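Local coordinates for protein ArsR family transcriptional regulator (Staphylococcus aureus, PDB 6CDB) that probably acts as a zinc-responsive transcriptional repressor of the ArsR family, binding DNA as a dimer and responding to zinc through sites formed mainly by its C-terminal helices, at residues I29-L34 / G43-Q48; F20-D25 / L60-S65. The protein carries 1 engineered substitution. All coordinates share one frame; numbering follows the deposited sequence.

Interaction 1: residues I29-L34 / G43-Q48; sequences IRIMEL and GHISHQ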
loop_
_atom_site.group_PDB
_atom_site.type_symbol
_atom_site.label_atom_id
_atom_site.label_comp_id
_atom_site.label_asym_id
_atom_site.label_seq_id
_atom_site.Cartn_x
_atom_site.Cartn_y
_atom_site.Cartn_z
ATOM N N ILE A 29 5.697 -7.727 -4.296
ATOM C CA ILE A 29 5.710 -7.722 -2.837
ATOM C C ILE A 29 6.865 -8.571 -2.306
ATOM O O ILE A 29 7.506 -8.217 -1.308
ATOM C CB ILE A 29 4.348 -8.195 -2.299
ATOM C CG1 ILE A 29 3.286 -7.106 -2.533
ATOM C CG2 ILE A 29 4.437 -8.557 -0.817
ATOM C CD1 ILE A 29 3.696 -5.727 -1.975
ATOM N N ARG A 30 7.163 -9.695 -2.966
ATOM C CA ARG A 30 8.272 -10.526 -2.500
ATOM C C ARG A 30 9.605 -9.811 -2.674
ATOM O O ARG A 30 10.482 -9.864 -1.790
ATOM C CB ARG A 30 8.278 -11.868 -3.241
ATOM C CG ARG A 30 7.191 -12.832 -2.787
ATOM C CD ARG A 30 7.687 -14.263 -2.938
ATOM N NE ARG A 30 7.856 -14.610 -4.339
ATOM C CZ ARG A 30 8.758 -15.467 -4.818
ATOM N NH1 ARG A 30 9.624 -16.091 -4.012
ATOM N NH2 ARG A 30 8.794 -15.690 -6.120
ATOM N N ILE A 31 9.779 -9.139 -3.808
ATOM C CA ILE A 31 10.981 -8.338 -4.020
ATOM C C ILE A 31 11.082 -7.248 -2.954
ATOM O O ILE A 31 12.146 -7.035 -2.354
ATOM C CB ILE A 31 10.972 -7.739 -5.437
ATOM C CG1 ILE A 31 11.044 -8.854 -6.495
ATOM C CG2 ILE A 31 12.097 -6.711 -5.596
ATOM C CD1 ILE A 31 10.862 -8.353 -7.914
ATOM N N MET A 32 9.972 -6.537 -2.707
ATOM C CA MET A 32 10.007 -5.427 -1.756
ATOM C C MET A 32 10.294 -5.913 -0.345
ATOM O O MET A 32 11.007 -5.248 0.410
ATOM C CB MET A 32 8.687 -4.661 -1.773
ATOM C CG MET A 32 8.364 -3.946 -3.079
ATOM S SD MET A 32 9.326 -2.462 -3.363
ATOM C CE MET A 32 8.433 -1.334 -2.281
ATOM N N GLU A 33 9.719 -7.049 0.049
ATOM C CA GLU A 33 9.995 -7.570 1.381
ATOM C C GLU A 33 11.466 -7.974 1.510
ATOM O O GLU A 33 12.115 -7.672 2.526
ATOM C CB GLU A 33 9.051 -8.735 1.678
ATOM C CG GLU A 33 8.992 -9.162 3.140
ATOM C CD GLU A 33 10.054 -10.184 3.493
ATOM O OE1 GLU A 33 10.497 -10.907 2.578
ATOM O OE2 GLU A 33 10.448 -10.251 4.675
ATOM N N LEU A 34 12.023 -8.614 0.470
ATOM C CA LEU A 34 13.452 -8.934 0.485
ATOM C C LEU A 34 14.291 -7.676 0.702
ATOM O O LEU A 34 15.212 -7.654 1.534
ATOM C CB LEU A 34 13.842 -9.637 -0.826
ATOM C CG LEU A 34 15.225 -10.279 -0.998
ATOM C CD1 LEU A 34 15.181 -11.358 -2.085
ATOM C CD2 LEU A 34 16.295 -9.242 -1.335
ATOM N N GLY A 43 20.994 -10.079 -9.308
ATOM C CA GLY A 43 21.350 -11.490 -9.255
ATOM C C GLY A 43 20.966 -12.140 -7.939
ATOM O O GLY A 43 20.449 -13.261 -7.913
ATOM N N HIS A 44 21.176 -11.432 -6.833
ATOM C CA HIS A 44 20.823 -11.995 -5.535
ATOM C C HIS A 44 19.313 -12.091 -5.352
ATOM O O HIS A 44 18.811 -13.097 -4.832
ATOM C CB HIS A 44 21.438 -11.163 -4.415
ATOM C CG HIS A 44 21.093 -11.663 -3.049
ATOM N ND1 HIS A 44 20.098 -11.100 -2.279
ATOM C CD2 HIS A 44 21.589 -12.697 -2.325
ATOM C CE1 HIS A 44 20.005 -11.753 -1.135
ATOM N NE2 HIS A 44 20.900 -12.725 -1.136
ATOM N N ILE A 45 18.570 -11.055 -5.755
ATOM C CA ILE A 45 17.111 -11.104 -5.668
ATOM C C ILE A 45 16.583 -12.272 -6.482
ATOM O O ILE A 45 15.780 -13.085 -6.004
ATOM C CB ILE A 45 16.499 -9.777 -6.152
ATOM C CG1 ILE A 45 16.952 -8.604 -5.268
ATOM C CG2 ILE A 45 14.962 -9.884 -6.211
ATOM C CD1 ILE A 45 16.694 -7.234 -5.886
ATOM N N SER A 46 17.044 -12.368 -7.730
ATOM C CA SER A 46 16.634 -13.434 -8.632
ATOM C C SER A 46 16.904 -14.804 -8.020
ATOM O O SER A 46 16.010 -15.660 -7.966
ATOM C CB SER A 46 17.368 -13.263 -9.956
ATOM O OG SER A 46 17.599 -14.520 -10.554
ATOM N N HIS A 47 18.127 -15.014 -7.520
ATOM C CA HIS A 47 18.476 -16.306 -6.933
ATOM C C HIS A 47 17.626 -16.608 -5.703
ATOM O O HIS A 47 17.075 -17.706 -5.568
ATOM C CB HIS A 47 19.955 -16.323 -6.567
ATOM C CG HIS A 47 20.384 -17.581 -5.886
ATOM N ND1 HIS A 47 20.664 -17.638 -4.538
ATOM C CD2 HIS A 47 20.559 -18.835 -6.363
ATOM C CE1 HIS A 47 21.019 -18.869 -4.218
ATOM N NE2 HIS A 47 20.963 -19.616 -5.307
ATOM N N GLN A 48 17.492 -15.633 -4.802
ATOM C CA GLN A 48 16.781 -15.863 -3.549
ATOM C C GLN A 48 15.304 -16.162 -3.782
ATOM O O GLN A 48 14.739 -17.044 -3.123
ATOM C CB GLN A 48 16.948 -14.651 -2.625
ATOM C CG GLN A 48 16.540 -14.908 -1.178
ATOM C CD GLN A 48 16.934 -16.309 -0.695
ATOM O OE1 GLN A 48 18.114 -16.589 -0.439
ATOM N NE2 GLN A 48 15.940 -17.199 -0.576
#
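Leu34 reaches from helix 26-37 toward helix 42-49 and illustrates how a forked side chain can engage several partners at once. Its CB is the stalk, and CG, anti to the backbone N (chi1 -171°), carries the fork across. One branch, CD1, settles against the aliphatic root of Gln48, 3.8 Å from Gln48 CB and 3.9 Å from Gln48 CG. The other, CD2, lies 4.0 Å from Ile45 CG1 and also reaches the edge of the His44 imidazole, near the ring plane, at 4.3 Å from His44 ND1. One turn earlier, Ile31 meets Ile45 at about a right angle, with Ile31 CG1 4.1 Å from Ile45 CG2. Ile45 thus uses one branch for each partner. The axes of the two short segments come within 10.8 Å, with 119° between their N-to-C directions, and Val56 of helix 53-65 packs against Ile45. The contact is part of the tri-helical core of the winged helix-turn-helix fold, in which helix 42-49 is the first helix of the helix-turn-helix and helix 53-65 the recognition helix. No hydrogen bond joins the two segments, so they are held together by apolar contact, with the His44 and Gln48 side chains at its margin.

Interaction 2: residues F20-D25 / L60-S65; sequences FKALGD and LKLLKS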
loop_
_atom_site.group_PDB
_atom_site.type_symbol
_atom_site.label_atom_id
_atom_site.label_comp_id
_atom_site.label_asym_id
_atom_site.label_seq_id
_atom_site.Cartn_x
_atom_site.Cartn_y
_atom_site.Cartn_z
ATOM N N PHE A 20 -0.040 1.978 -5.010
ATOM C CA PHE A 20 -0.714 0.768 -4.544
ATOM C C PHE A 20 -1.024 -0.185 -5.696
ATOM O O PHE A 20 -1.026 -1.409 -5.509
ATOM C CB PHE A 20 -1.997 1.134 -3.800
ATOM C CG PHE A 20 -1.755 1.759 -2.449
ATOM C CD1 PHE A 20 -0.980 1.115 -1.505
ATOM C CD2 PHE A 20 -2.281 3.001 -2.141
ATOM C CE1 PHE A 20 -0.745 1.694 -0.249
ATOM C CE2 PHE A 20 -2.054 3.592 -0.891
ATOM C CZ PHE A 20 -1.271 2.930 0.052
ATOM N N LYS A 21 -1.307 0.351 -6.880
ATOM C CA LYS A 21 -1.534 -0.509 -8.036
ATOM C C LYS A 21 -0.284 -1.309 -8.366
ATOM O O LYS A 21 -0.349 -2.525 -8.574
ATOM C CB LYS A 21 -1.976 0.324 -9.241
ATOM C CG LYS A 21 -3.464 0.457 -9.362
ATOM C CD LYS A 21 -3.841 1.313 -10.562
ATOM C CE LYS A 21 -5.350 1.431 -10.680
ATOM N NZ LYS A 21 -5.722 2.436 -11.702
ATOM N N ALA A 22 0.874 -0.645 -8.390
ATOM C CA ALA A 22 2.118 -1.355 -8.670
ATOM C C ALA A 22 2.443 -2.364 -7.578
ATOM O O ALA A 22 2.980 -3.441 -7.861
ATOM C CB ALA A 22 3.264 -0.364 -8.827
ATOM N N LEU A 23 2.140 -2.041 -6.322
ATOM C CA LEU A 23 2.424 -3.008 -5.272
ATOM C C LEU A 23 1.394 -4.124 -5.203
ATOM O O LEU A 23 1.573 -5.051 -4.410
ATOM C CB LEU A 23 2.512 -2.308 -3.908
ATOM C CG LEU A 23 3.680 -1.353 -3.675
ATOM C CD1 LEU A 23 3.436 -0.558 -2.412
ATOM C CD2 LEU A 23 4.997 -2.140 -3.571
ATOM N N GLY A 24 0.304 -4.050 -5.969
ATOM C CA GLY A 24 -0.668 -5.126 -5.957
ATOM C C GLY A 24 -0.208 -6.293 -6.823
ATOM O O GLY A 24 -0.891 -6.681 -7.768
ATOM N N ASP A 25 0.951 -6.858 -6.508
ATOM C CA ASP A 25 1.578 -7.888 -7.337
ATOM C C ASP A 25 2.409 -8.770 -6.419
ATOM O O ASP A 25 3.311 -8.264 -5.746
ATOM C CB ASP A 25 2.446 -7.244 -8.428
ATOM C CG ASP A 25 3.138 -8.268 -9.327
ATOM O OD1 ASP A 25 2.835 -8.309 -10.534
ATOM O OD2 ASP A 25 4.000 -9.016 -8.842
ATOM N N LEU A 60 11.793 -4.138 -11.165
ATOM C CA LEU A 60 12.538 -3.082 -10.484
ATOM C C LEU A 60 12.577 -1.795 -11.298
ATOM O O LEU A 60 12.629 -0.705 -10.712
ATOM C CB LEU A 60 13.967 -3.539 -10.180
ATOM C CG LEU A 60 14.174 -4.682 -9.202
ATOM C CD1 LEU A 60 15.658 -5.129 -9.223
ATOM C CD2 LEU A 60 13.790 -4.277 -7.806
ATOM N N LYS A 61 12.580 -1.882 -12.636
ATOM C CA LYS A 61 12.408 -0.661 -13.420
ATOM C C LYS A 61 11.078 -0.017 -13.092
ATOM O O LYS A 61 11.001 1.202 -12.887
ATOM C CB LYS A 61 12.489 -0.926 -14.921
ATOM C CG LYS A 61 13.682 -1.728 -15.367
ATOM C CD LYS A 61 14.957 -0.914 -15.364
ATOM C CE LYS A 61 16.159 -1.843 -15.516
ATOM N NZ LYS A 61 16.055 -2.629 -16.801
ATOM N N LEU A 62 10.014 -0.826 -13.011
ATOM C CA LEU A 62 8.714 -0.244 -12.677
ATOM C C LEU A 62 8.724 0.364 -11.274
ATOM O O LEU A 62 8.287 1.502 -11.081
ATOM C CB LEU A 62 7.603 -1.284 -12.803
ATOM C CG LEU A 62 6.261 -0.823 -12.215
ATOM C CD1 LEU A 62 5.771 0.530 -12.798
ATOM C CD2 LEU A 62 5.203 -1.887 -12.415
ATOM N N LEU A 63 9.228 -0.382 -10.285
ATOM C CA LEU A 63 9.240 0.115 -8.911
ATOM C C LEU A 63 10.099 1.366 -8.779
ATOM O O LEU A 63 9.775 2.272 -7.996
ATOM C CB LEU A 63 9.732 -0.984 -7.958
ATOM C CG LEU A 63 8.834 -2.221 -7.853
ATOM C CD1 LEU A 63 9.514 -3.343 -7.065
ATOM C CD2 LEU A 63 7.471 -1.858 -7.232
ATOM N N LYS A 64 11.185 1.447 -9.549
ATOM C CA LYS A 64 12.042 2.628 -9.492
ATOM C C LYS A 64 11.340 3.845 -10.094
ATOM O O LYS A 64 11.422 4.952 -9.542
ATOM C CB LYS A 64 13.370 2.361 -10.205
ATOM C CG LYS A 64 14.401 3.471 -10.003
ATOM C CD LYS A 64 15.521 3.430 -11.043
ATOM C CE LYS A 64 16.498 2.313 -10.771
ATOM N NZ LYS A 64 17.608 2.261 -11.776
ATOM N N SER A 65 10.631 3.659 -11.214
ATOM C CA SER A 65 9.941 4.792 -11.824
ATOM C C SER A 65 8.927 5.421 -10.874
ATOM O O SER A 65 8.609 6.608 -11.006
ATOM C CB SER A 65 9.244 4.359 -13.110
ATOM O OG SER A 65 8.066 3.638 -12.808
#
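No aromatic ring enters the contact where Ala22 and Leu23 meet Leu62 and Leu63, and the flat groups are set around it instead. The carbonyl of Leu62 accepts a hydrogen bond from Ser65 OG at 2.8 Å; the donor stands 19° from the carbonyl plane, with a C=O...O angle of 130°, so it comes in well off the line of the double bond. The Asp25 carboxylate, carried out by a CG anti to the backbone N (chi1 180°), uses OD2 to accept from Arg28 N as an N-cap of helix 26-37. Phe20 and Leu23 pack on Ile29 and Phe20 of the second subunit, respectively.

Between the segments the chemistry is aliphatic and the touch is light. Ala22 CB faces Leu62 CD2 at 4.4 Å, a methyl against one branch of a leucine. Beside it, Leu23 CD2 meets Leu63 CD2, also at 4.4 Å, branch end to branch end. The nearest CA atoms across the contact are those of Ala22 and Leu63, 7.3 Å apart. In the winged helix-turn-helix fold of ArsR proteins, this joins the end of helix 10-23, part of the dimer interface, to the C-terminal turn of the recognition helix, 53-65.

Gly24 then centres an inverse gamma turn, whose weak bond runs from Asp25 N to Leu23 O, and the chain swings into helix 26-37. From that helix Arg28 touches Leu62 and donates through NH1 to the carbonyl of Ala22.

Interaction 1 is nested along the chain inside the loop closed by interaction 2; their centres are 14 Å apart and helix 26-37 bridges them. Met32 sits between the leucines of interaction 2, with Met32 CE 3.8 Å from Leu23 CD2 and Met32 SD 3.8 Å from Leu63 CD1. One residue back, Ile31 CG2 packs at 3.7 Å on Leu60 CD2. A single hydrophobic core runs from the dimer-forming helix 10-23 to the helix-turn-helix. Interaction 2 lies nearer the metal: the side chain of Leu23 is about 12 Å from a bound zinc ion and about 11 Å from those of Asp84 and His86, zinc ligands seen for this protein, whereas interaction 1 lies away from them.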